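Local coordinates for putative adhesin (Bacteroides thetaiotaomicron, PDB 4QDG), which is a putative lipoprotein adhesin of the FimB/Mfa2 family that probably serves as a pilus-associated anchor protein at the outer membrane, at residues R120-H124 / Y195-A199; N151-L157 / A217-T223; E278-F284 / I296-D300. All coordinates share one frame. Residues are numbered along the deposited sequence.

In the fold
After a run of earlier strands the chain reaches the loop between helix 113-116 and strand 127-137, then strand 140-159, the short link 195-199 and strand 213-223. Interaction 1 closes a loop by joining 120-124 to 195-199, and interaction 2 closes another by pairing 151-157 with 217-223. Their segments alternate, so the closures cross, touching through probable hydrogen bonds L123 N to S222 OG and E220 N to A199 O. Interaction 3, a beta hairpin, follows in series and extends the same sheet, M281 probably hydrogen-bonding through its backbone to R154 and V156. One magnesium ion is bound by H124 of interaction 1; a second is bound by N151 of interaction 2, close to W279 of interaction 3.

Interaction 1 (R120-H124 / Y195-A199); sequences RKNLH and YTPWA. With MG (magnesium ion), chain C.
W198 lays one face of its indole against N122: N122 CB sits 3.8 Å from the five-membered-ring centroid, 22° off its normal, a CH-pi contact. W198 takes chi1 p and chi2 -96°, N122 chi1 t. Segment 120-124 is irregular, and 195-199 is the short link between strands 193-195 and 199-207; K121 (-62/-37) and W198 (-88/-20), both in the helical region, come closest, CA atoms 5.2 Å apart, while N122 to H124 and Y195 to P197 are extended. K121, chi1 m and then extended, donates from NZ to T196 OG1 at 3.1 Å. One water bridges K121 NZ (3.0 Å) and P197 O (2.7 Å); a second, 2.8 Å from K121 NZ, reaches P197 O weakly (3.5 Å). L123 CD1 meets Y195 CE1 at 4.4 Å. Beside this surface packing H124 NE2 binds magnesium (2.2 Å) with D36, C37 and C86. W198 NE1 hydrogen-bonds to N152 OD1 and Y195 OH to N178 OD1; helix 113-116 packs on L123 and Y195, strand 213-223 on Y195, P197 and W198.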
loop_
_atom_site.group_PDB
_atom_site.type_symbol
_atom_site.label_atom_id
_atom_site.label_comp_id
_atom_site.label_asym_id
_atom_site.label_seq_id
_atom_site.Cartn_x
_atom_site.Cartn_y
_atom_site.Cartn_z
ATOM N N ARG A 120 6.142 9.802 -11.670
ATOM C CA ARG A 120 5.167 9.718 -10.567
ATOM C C ARG A 120 4.582 8.287 -10.381
ATOM O O ARG A 120 3.807 8.085 -9.449
ATOM C CB ARG A 120 4.012 10.719 -10.789
ATOM C CG ARG A 120 4.464 12.183 -10.889
ATOM C CD ARG A 120 3.320 13.137 -10.659
ATOM N NE ARG A 120 2.820 13.008 -9.294
ATOM C CZ ARG A 120 1.644 13.449 -8.871
ATOM N NH1 ARG A 120 0.819 14.068 -9.706
ATOM N NH2 ARG A 120 1.280 13.270 -7.608
ATOM N N LYS A 121 4.968 7.307 -11.228
ATOM C CA LYS A 121 4.425 5.942 -11.152
ATOM C C LYS A 121 4.742 5.249 -9.826
ATOM O O LYS A 121 3.885 4.522 -9.308
ATOM C CB LYS A 121 4.861 5.067 -12.333
ATOM C CG LYS A 121 4.180 5.433 -13.649
ATOM C CD LYS A 121 4.475 4.395 -14.712
ATOM C CE LYS A 121 4.106 4.863 -16.077
ATOM N NZ LYS A 121 4.805 4.061 -17.117
ATOM N N ASN A 122 5.938 5.488 -9.264
ATOM C CA ASN A 122 6.313 4.903 -7.977
ATOM C C ASN A 122 5.584 5.718 -6.895
ATOM O O ASN A 122 5.969 6.857 -6.611
ATOM C CB ASN A 122 7.844 4.897 -7.799
ATOM C CG ASN A 122 8.310 4.168 -6.577
ATOM O OD1 ASN A 122 7.541 3.501 -5.887
ATOM N ND2 ASN A 122 9.595 4.226 -6.315
ATOM N N LEU A 123 4.484 5.162 -6.364
ATOM C CA LEU A 123 3.575 5.861 -5.463
ATOM C C LEU A 123 4.174 6.118 -4.101
ATOM O O LEU A 123 4.846 5.256 -3.520
ATOM C CB LEU A 123 2.216 5.122 -5.300
ATOM C CG LEU A 123 1.490 4.639 -6.577
ATOM C CD1 LEU A 123 0.234 3.859 -6.223
ATOM C CD2 LEU A 123 1.158 5.794 -7.535
ATOM N N HIS A 124 3.898 7.326 -3.592
ATOM C CA HIS A 124 4.283 7.771 -2.249
ATOM C C HIS A 124 3.376 7.022 -1.259
ATOM O O HIS A 124 2.167 6.945 -1.477
ATOM C CB HIS A 124 4.124 9.306 -2.156
ATOM C CG HIS A 124 4.584 9.943 -0.868
ATOM N ND1 HIS A 124 5.924 9.941 -0.486
ATOM C CD2 HIS A 124 3.883 10.687 0.029
ATOM C CE1 HIS A 124 5.973 10.616 0.656
ATOM N NE2 HIS A 124 4.774 11.087 0.999
ATOM N N TYR A 195 -1.968 -0.427 -14.020
ATOM C CA TYR A 195 -0.672 -0.038 -13.493
ATOM C C TYR A 195 0.390 -0.599 -14.434
ATOM O O TYR A 195 0.280 -1.758 -14.857
ATOM C CB TYR A 195 -0.439 -0.586 -12.062
ATOM C CG TYR A 195 -1.380 -0.077 -10.986
ATOM C CD1 TYR A 195 -1.127 1.122 -10.319
ATOM C CD2 TYR A 195 -2.458 -0.844 -10.563
ATOM C CE1 TYR A 195 -1.974 1.577 -9.312
ATOM C CE2 TYR A 195 -3.277 -0.428 -9.521
ATOM C CZ TYR A 195 -3.034 0.781 -8.895
ATOM O OH TYR A 195 -3.859 1.143 -7.861
ATOM N N THR A 196 1.427 0.202 -14.729
ATOM C CA THR A 196 2.563 -0.241 -15.539
ATOM C C THR A 196 3.840 -0.041 -14.691
ATOM O O THR A 196 3.788 0.664 -13.680
ATOM C CB THR A 196 2.597 0.432 -16.918
ATOM O OG1 THR A 196 2.716 1.840 -16.762
ATOM C CG2 THR A 196 1.369 0.058 -17.802
ATOM N N PRO A 197 4.977 -0.678 -15.027
ATOM C CA PRO A 197 6.167 -0.547 -14.157
ATOM C C PRO A 197 6.793 0.848 -14.087
ATOM O O PRO A 197 6.860 1.579 -15.083
ATOM C CB PRO A 197 7.155 -1.521 -14.787
ATOM C CG PRO A 197 6.290 -2.506 -15.549
ATOM C CD PRO A 197 5.231 -1.637 -16.125
ATOM N N TRP A 198 7.244 1.204 -12.887
ATOM C CA TRP A 198 7.965 2.435 -12.583
ATOM C C TRP A 198 9.477 2.176 -12.814
ATOM O O TRP A 198 10.248 3.109 -12.984
ATOM C CB TRP A 198 7.667 2.953 -11.150
ATOM C CG TRP A 198 8.077 2.049 -10.023
ATOM C CD1 TRP A 198 7.287 1.151 -9.372
ATOM C CD2 TRP A 198 9.360 1.996 -9.373
ATOM N NE1 TRP A 198 7.974 0.584 -8.332
ATOM C CE2 TRP A 198 9.261 1.047 -8.335
ATOM C CE3 TRP A 198 10.566 2.705 -9.527
ATOM C CZ2 TRP A 198 10.345 0.725 -7.501
ATOM C CZ3 TRP A 198 11.635 2.394 -8.694
ATOM C CH2 TRP A 198 11.526 1.395 -7.709
ATOM N N ALA A 199 9.879 0.904 -12.823
ATOM C CA ALA A 199 11.231 0.407 -13.084
ATOM C C ALA A 199 11.136 -0.939 -13.776
ATOM O O ALA A 199 10.237 -1.722 -13.482
ATOM C CB ALA A 199 12.023 0.293 -11.795
HETATM MG MG MG C . 4.851 12.713 2.458
HETATM O O HOH W 1 6.262 1.447 -17.673
HETATM O O HOH W 2 7.571 4.480 -16.821
#

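Interaction 2 (N151-L157 / A217-T223); sequences NNIRVVL and AYAELST. With MG (magnesium ion), chain D.
An antiparallel beta ladder joins 151-157 to 217-223 within the large mixed sheet of this fimbrillin-superfamily protein, showing how regular backbone pairing carries different chemistry on its two faces. The axes approach to 4.6 Å, with N-to-C directions at 164°. N151-T223, I153-L221, V155-A219 and L157-A217 are hydrogen-bonded pairs, CA atoms 5.0 to 5.3 Å apart, each making two bonds of 2.8 to 3.0 Å between backbone N and O. N152-S222, R154-E220 and V156-Y218 are the non-hydrogen-bonded pairs, at 4.4 to 4.6 Å between CA atoms. I153, V155, L157, A217, A219 and L221 share a buried apolar face, where V155 CG2 lies 3.9 Å from L221 CD1 and strand 170-176 packs over I153, L157 and A219. N151 and T223 stand at its end, N151 OD1 2.3 Å from magnesium; L273 O, E276 O and a water also bind that ion, and W279 NE1 hydrogen-bonds to the same OD1. The face of N152, R154, V156, Y218, E220 and S222 is mixed, with a polar cluster of N152, R154 and E220. E220 (chi1 m) receives N152 ND2 on OE1 at 2.7 Å. R154, t along its first three chi angles, stacks its guanidinium flat on Y218 (chi1 p), planes at 18°, a cation-pi contact with CZ 4.2 Å from the ring centroid, and makes a salt bridge from NH1 to E220 OE2 at 2.6 Å.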
loop_
_atom_site.group_PDB
_atom_site.type_symbol
_atom_site.label_atom_id
_atom_site.label_comp_id
_atom_site.label_asym_id
_atom_site.label_seq_id
_atom_site.Cartn_x
_atom_site.Cartn_y
_atom_site.Cartn_z
ATOM N N ASN A 151 1.518 -0.679 -2.116
ATOM C CA ASN A 151 2.277 -1.898 -2.321
ATOM C C ASN A 151 3.268 -1.761 -3.445
ATOM O O ASN A 151 3.050 -1.010 -4.391
ATOM C CB ASN A 151 1.313 -3.056 -2.659
ATOM C CG ASN A 151 0.423 -3.446 -1.524
ATOM O OD1 ASN A 151 0.822 -4.162 -0.595
ATOM N ND2 ASN A 151 -0.770 -2.914 -1.535
ATOM N N ASN A 152 4.340 -2.513 -3.350
ATOM C CA ASN A 152 5.351 -2.612 -4.395
ATOM C C ASN A 152 5.453 -4.075 -4.758
ATOM O O ASN A 152 5.592 -4.909 -3.871
ATOM C CB ASN A 152 6.726 -2.025 -3.981
ATOM C CG ASN A 152 7.665 -1.928 -5.170
ATOM O OD1 ASN A 152 7.505 -1.067 -6.022
ATOM N ND2 ASN A 152 8.571 -2.896 -5.332
ATOM N N ILE A 153 5.282 -4.386 -6.044
ATOM C CA ILE A 153 5.341 -5.754 -6.557
ATOM C C ILE A 153 6.474 -5.820 -7.596
ATOM O O ILE A 153 6.437 -5.098 -8.581
ATOM C CB ILE A 153 3.960 -6.216 -7.130
ATOM C CG1 ILE A 153 2.899 -6.212 -6.028
ATOM C CG2 ILE A 153 4.050 -7.630 -7.744
ATOM C CD1 ILE A 153 1.621 -5.555 -6.333
ATOM N N ARG A 154 7.484 -6.644 -7.313
ATOM C CA ARG A 154 8.604 -6.882 -8.208
ATOM C C ARG A 154 8.351 -8.225 -8.901
ATOM O O ARG A 154 8.305 -9.259 -8.255
ATOM C CB ARG A 154 9.963 -6.837 -7.471
ATOM C CG ARG A 154 11.207 -7.130 -8.352
ATOM C CD ARG A 154 12.467 -7.049 -7.495
ATOM N NE ARG A 154 13.716 -7.392 -8.186
ATOM C CZ ARG A 154 14.549 -6.521 -8.760
ATOM N NH1 ARG A 154 14.240 -5.228 -8.815
ATOM N NH2 ARG A 154 15.688 -6.939 -9.302
ATOM N N VAL A 155 8.150 -8.180 -10.230
ATOM C CA VAL A 155 7.901 -9.346 -11.058
ATOM C C VAL A 155 9.190 -9.719 -11.738
ATOM O O VAL A 155 9.780 -8.884 -12.410
ATOM C CB VAL A 155 6.741 -9.100 -12.066
ATOM C CG1 VAL A 155 6.467 -10.350 -12.890
ATOM C CG2 VAL A 155 5.463 -8.650 -11.327
ATOM N N VAL A 156 9.628 -10.982 -11.583
ATOM C CA VAL A 156 10.856 -11.476 -12.186
ATOM C C VAL A 156 10.555 -12.621 -13.169
ATOM O O VAL A 156 9.747 -13.497 -12.874
ATOM C CB VAL A 156 11.892 -11.885 -11.108
ATOM C CG1 VAL A 156 13.119 -12.576 -11.719
ATOM C CG2 VAL A 156 12.332 -10.674 -10.284
ATOM N N LEU A 157 11.189 -12.572 -14.359
ATOM C CA LEU A 157 11.121 -13.624 -15.372
ATOM C C LEU A 157 12.492 -14.246 -15.440
ATOM O O LEU A 157 13.474 -13.540 -15.639
ATOM C CB LEU A 157 10.650 -13.115 -16.743
ATOM C CG LEU A 157 9.378 -12.267 -16.808
ATOM C CD1 LEU A 157 9.068 -11.918 -18.226
ATOM C CD2 LEU A 157 8.185 -12.998 -16.170
ATOM N N ALA A 217 14.850 -10.920 -16.099
ATOM C CA ALA A 217 14.096 -9.711 -16.411
ATOM C C ALA A 217 13.315 -9.328 -15.164
ATOM O O ALA A 217 12.838 -10.212 -14.435
ATOM C CB ALA A 217 13.148 -9.977 -17.585
ATOM N N TYR A 218 13.163 -8.037 -14.904
ATOM C CA TYR A 218 12.361 -7.613 -13.756
ATOM C C TYR A 218 11.551 -6.401 -14.123
ATOM O O TYR A 218 11.952 -5.646 -15.004
ATOM C CB TYR A 218 13.221 -7.333 -12.493
ATOM C CG TYR A 218 13.957 -6.012 -12.524
ATOM C CD1 TYR A 218 13.346 -4.840 -12.082
ATOM C CD2 TYR A 218 15.264 -5.935 -12.983
ATOM C CE1 TYR A 218 14.009 -3.611 -12.140
ATOM C CE2 TYR A 218 15.939 -4.710 -13.047
ATOM C CZ TYR A 218 15.302 -3.551 -12.631
ATOM O OH TYR A 218 15.957 -2.349 -12.699
ATOM N N ALA A 219 10.427 -6.220 -13.423
ATOM C CA ALA A 219 9.537 -5.076 -13.469
ATOM C C ALA A 219 9.025 -4.769 -12.048
ATOM O O ALA A 219 8.578 -5.666 -11.334
ATOM C CB ALA A 219 8.369 -5.336 -14.394
ATOM N N GLU A 220 9.113 -3.502 -11.644
ATOM C CA GLU A 220 8.613 -3.045 -10.364
ATOM C C GLU A 220 7.321 -2.273 -10.601
ATOM O O GLU A 220 7.317 -1.317 -11.377
ATOM C CB GLU A 220 9.648 -2.198 -9.650
ATOM C CG GLU A 220 10.984 -2.904 -9.481
ATOM C CD GLU A 220 11.456 -3.131 -8.058
ATOM O OE1 GLU A 220 10.635 -3.046 -7.119
ATOM O OE2 GLU A 220 12.666 -3.386 -7.887
ATOM N N LEU A 221 6.222 -2.702 -9.966
ATOM C CA LEU A 221 4.929 -2.035 -10.105
ATOM C C LEU A 221 4.465 -1.569 -8.724
ATOM O O LEU A 221 4.611 -2.288 -7.744
ATOM C CB LEU A 221 3.893 -2.987 -10.746
ATOM C CG LEU A 221 4.157 -3.450 -12.155
ATOM C CD1 LEU A 221 4.539 -4.918 -12.155
ATOM C CD2 LEU A 221 2.939 -3.202 -13.010
ATOM N N SER A 222 3.950 -0.357 -8.648
ATOM C CA SER A 222 3.533 0.304 -7.419
ATOM C C SER A 222 2.006 0.497 -7.475
ATOM O O SER A 222 1.501 1.076 -8.423
ATOM C CB SER A 222 4.286 1.634 -7.290
ATOM O OG SER A 222 3.864 2.383 -6.172
ATOM N N THR A 223 1.271 -0.073 -6.516
ATOM C CA THR A 223 -0.197 -0.048 -6.580
ATOM C C THR A 223 -0.823 0.454 -5.289
ATOM O O THR A 223 -0.155 0.593 -4.260
ATOM C CB THR A 223 -0.756 -1.482 -6.871
ATOM O OG1 THR A 223 -0.680 -2.287 -5.690
ATOM C CG2 THR A 223 -0.052 -2.211 -8.060
HETATM MG MG MG D . 0.043 -4.516 1.567
HETATM O O HOH W 3 0.251 -2.455 2.171
#

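Interaction 3 (E278-F284 / I296-D300); sequences EWSMIFF and IKIND
A beta hairpin here shows how an asparagine side chain takes over one bond where the strand ends. Strands 278-284 and 296-298 are antiparallel (173°, axes 4.7 Å apart). I282 and K297 form a hydrogen-bonded pair, I282 N to K297 O 2.9 Å and K297 N to I282 O 3.1 Å; M281 and I298 are non-hydrogen-bonded, CA atoms 4.7 Å apart. N299 leaves the strand at phi/psi 47/46; chi1 m brings its OD1 2.9 Å from S280 N, while N299 N stays 2.9 Å from S280 O. M281, a selenomethionine (m, t, p), brings CE to 4.0 Å from I296 CD1 and 4.4 Å from I298 CD1. I296 (chi1 p) also meets F283 (chi1 m), its CG2 3.7 Å from F283 CD2, and F284 (chi1 m) turns its ring edge to I296 CA, 4.3 Å from F284 CE2. M281 and F283 pack on strand 246-251, M281 and I296 on helix 252-263. W279 NE1 hydrogen-bonds to N151 OD1, a magnesium ligand. On the opposite face I282 and K297 touch through CB atoms 3.9 Å apart, K297 (chi1 -97°, between wells) leading its end away; S280, chi1 p, holds OG 3.0 Å from a water that also lies 2.9 Å from D300 N.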
loop_
_atom_site.group_PDB
_atom_site.type_symbol
_atom_site.label_atom_id
_atom_site.label_comp_id
_atom_site.label_asym_id
_atom_site.label_seq_id
_atom_site.Cartn_x
_atom_site.Cartn_y
_atom_site.Cartn_z
ATOM N N GLU A 278 5.852 -5.110 0.468
ATOM C CA GLU A 278 6.978 -5.366 -0.417
ATOM C C GLU A 278 6.852 -6.778 -0.894
ATOM O O GLU A 278 6.944 -7.695 -0.093
ATOM C CB GLU A 278 8.334 -5.089 0.282
ATOM C CG GLU A 278 8.597 -3.617 0.605
ATOM C CD GLU A 278 8.774 -2.634 -0.547
ATOM O OE1 GLU A 278 9.160 -3.069 -1.656
ATOM O OE2 GLU A 278 8.561 -1.417 -0.325
ATOM N N TRP A 279 6.506 -6.949 -2.181
ATOM C CA TRP A 279 6.250 -8.250 -2.790
ATOM C C TRP A 279 7.198 -8.537 -3.918
ATOM O O TRP A 279 7.582 -7.624 -4.657
ATOM C CB TRP A 279 4.819 -8.273 -3.348
ATOM C CG TRP A 279 3.742 -7.878 -2.375
ATOM C CD1 TRP A 279 3.205 -6.636 -2.204
ATOM C CD2 TRP A 279 2.999 -8.758 -1.521
ATOM N NE1 TRP A 279 2.210 -6.674 -1.259
ATOM C CE2 TRP A 279 2.053 -7.966 -0.827
ATOM C CE3 TRP A 279 3.076 -10.136 -1.233
ATOM C CZ2 TRP A 279 1.158 -8.511 0.107
ATOM C CZ3 TRP A 279 2.195 -10.674 -0.304
ATOM C CH2 TRP A 279 1.254 -9.862 0.357
ATOM N N SER A 280 7.537 -9.813 -4.105
ATOM C CA SER A 280 8.377 -10.229 -5.223
ATOM C C SER A 280 7.882 -11.554 -5.738
ATOM O O SER A 280 7.436 -12.404 -4.954
ATOM C CB SER A 280 9.865 -10.250 -4.880
ATOM O OG SER A 280 10.221 -11.248 -3.945
HETATM N N MSE A 281 7.833 -11.687 -7.062
HETATM C CA MSE A 281 7.327 -12.907 -7.680
HETATM C C MSE A 281 8.217 -13.334 -8.824
HETATM O O MSE A 281 8.407 -12.575 -9.771
HETATM C CB MSE A 281 5.899 -12.718 -8.179
HETATM C CG MSE A 281 4.928 -12.247 -7.127
HETATM SE SE MSE A 281 3.183 -11.945 -7.950
HETATM C CE MSE A 281 2.576 -13.817 -8.042
ATOM N N ILE A 282 8.737 -14.554 -8.745
ATOM C CA ILE A 282 9.602 -15.100 -9.787
ATOM C C ILE A 282 8.828 -16.152 -10.568
ATOM O O ILE A 282 8.351 -17.127 -9.988
ATOM C CB ILE A 282 10.946 -15.664 -9.251
ATOM C CG1 ILE A 282 11.690 -14.597 -8.399
ATOM C CG2 ILE A 282 11.810 -16.152 -10.422
ATOM C CD1 ILE A 282 12.835 -15.131 -7.605
ATOM N N PHE A 283 8.704 -15.927 -11.880
ATOM C CA PHE A 283 8.079 -16.854 -12.809
ATOM C C PHE A 283 9.194 -17.500 -13.639
ATOM O O PHE A 283 10.084 -16.802 -14.135
ATOM C CB PHE A 283 7.035 -16.142 -13.693
ATOM C CG PHE A 283 5.852 -15.562 -12.941
ATOM C CD1 PHE A 283 5.926 -14.302 -12.355
ATOM C CD2 PHE A 283 4.656 -16.262 -12.846
ATOM C CE1 PHE A 283 4.833 -13.767 -11.659
ATOM C CE2 PHE A 283 3.568 -15.729 -12.150
ATOM C CZ PHE A 283 3.661 -14.478 -11.567
ATOM N N PHE A 284 9.160 -18.827 -13.769
ATOM C CA PHE A 284 10.187 -19.549 -14.527
ATOM C C PHE A 284 9.693 -19.820 -15.942
ATOM O O PHE A 284 8.528 -20.177 -16.138
ATOM C CB PHE A 284 10.629 -20.834 -13.808
ATOM C CG PHE A 284 11.227 -20.510 -12.462
ATOM C CD1 PHE A 284 12.568 -20.143 -12.349
ATOM C CD2 PHE A 284 10.437 -20.497 -11.318
ATOM C CE1 PHE A 284 13.114 -19.816 -11.107
ATOM C CE2 PHE A 284 10.969 -20.134 -10.091
ATOM C CZ PHE A 284 12.300 -19.782 -9.990
ATOM N N ILE A 296 6.455 -21.280 -8.600
ATOM C CA ILE A 296 6.894 -19.883 -8.638
ATOM C C ILE A 296 7.528 -19.546 -7.274
ATOM O O ILE A 296 7.476 -20.350 -6.334
ATOM C CB ILE A 296 5.763 -18.871 -9.029
ATOM C CG1 ILE A 296 4.579 -18.899 -8.038
ATOM C CG2 ILE A 296 5.316 -19.044 -10.506
ATOM C CD1 ILE A 296 3.690 -17.634 -8.052
ATOM N N LYS A 297 8.140 -18.386 -7.175
ATOM C CA LYS A 297 8.668 -17.898 -5.925
ATOM C C LYS A 297 7.896 -16.681 -5.531
ATOM O O LYS A 297 7.710 -15.797 -6.360
ATOM C CB LYS A 297 10.168 -17.596 -6.003
ATOM C CG LYS A 297 11.017 -18.726 -5.472
ATOM C CD LYS A 297 12.480 -18.412 -5.596
ATOM C CE LYS A 297 13.253 -18.945 -4.428
ATOM N NZ LYS A 297 14.647 -19.275 -4.805
ATOM N N ILE A 298 7.380 -16.658 -4.285
ATOM C CA ILE A 298 6.711 -15.475 -3.742
ATOM C C ILE A 298 7.501 -15.085 -2.516
ATOM O O ILE A 298 7.687 -15.923 -1.642
ATOM C CB ILE A 298 5.203 -15.632 -3.464
ATOM C CG1 ILE A 298 4.482 -16.223 -4.683
ATOM C CG2 ILE A 298 4.616 -14.277 -3.042
ATOM C CD1 ILE A 298 3.008 -16.441 -4.515
ATOM N N ASN A 299 8.004 -13.837 -2.469
ATOM C CA ASN A 299 8.799 -13.302 -1.357
ATOM C C ASN A 299 9.903 -14.280 -0.931
ATOM O O ASN A 299 10.111 -14.525 0.254
ATOM C CB ASN A 299 7.896 -12.892 -0.172
ATOM C CG ASN A 299 6.942 -11.776 -0.539
ATOM O OD1 ASN A 299 7.012 -11.215 -1.617
ATOM N ND2 ASN A 299 6.009 -11.454 0.313
ATOM N N ASP A 300 10.622 -14.819 -1.930
ATOM C CA ASP A 300 11.755 -15.755 -1.816
ATOM C C ASP A 300 11.308 -17.148 -1.319
ATOM O O ASP A 300 12.145 -17.968 -0.986
ATOM C CB ASP A 300 12.872 -15.166 -0.920
ATOM C CG ASP A 300 14.271 -15.727 -1.188
ATOM O OD1 ASP A 300 14.655 -15.843 -2.388
ATOM O OD2 ASP A 300 14.995 -16.018 -0.201
HETATM O O HOH W 4 10.468 -14.169 -4.709
#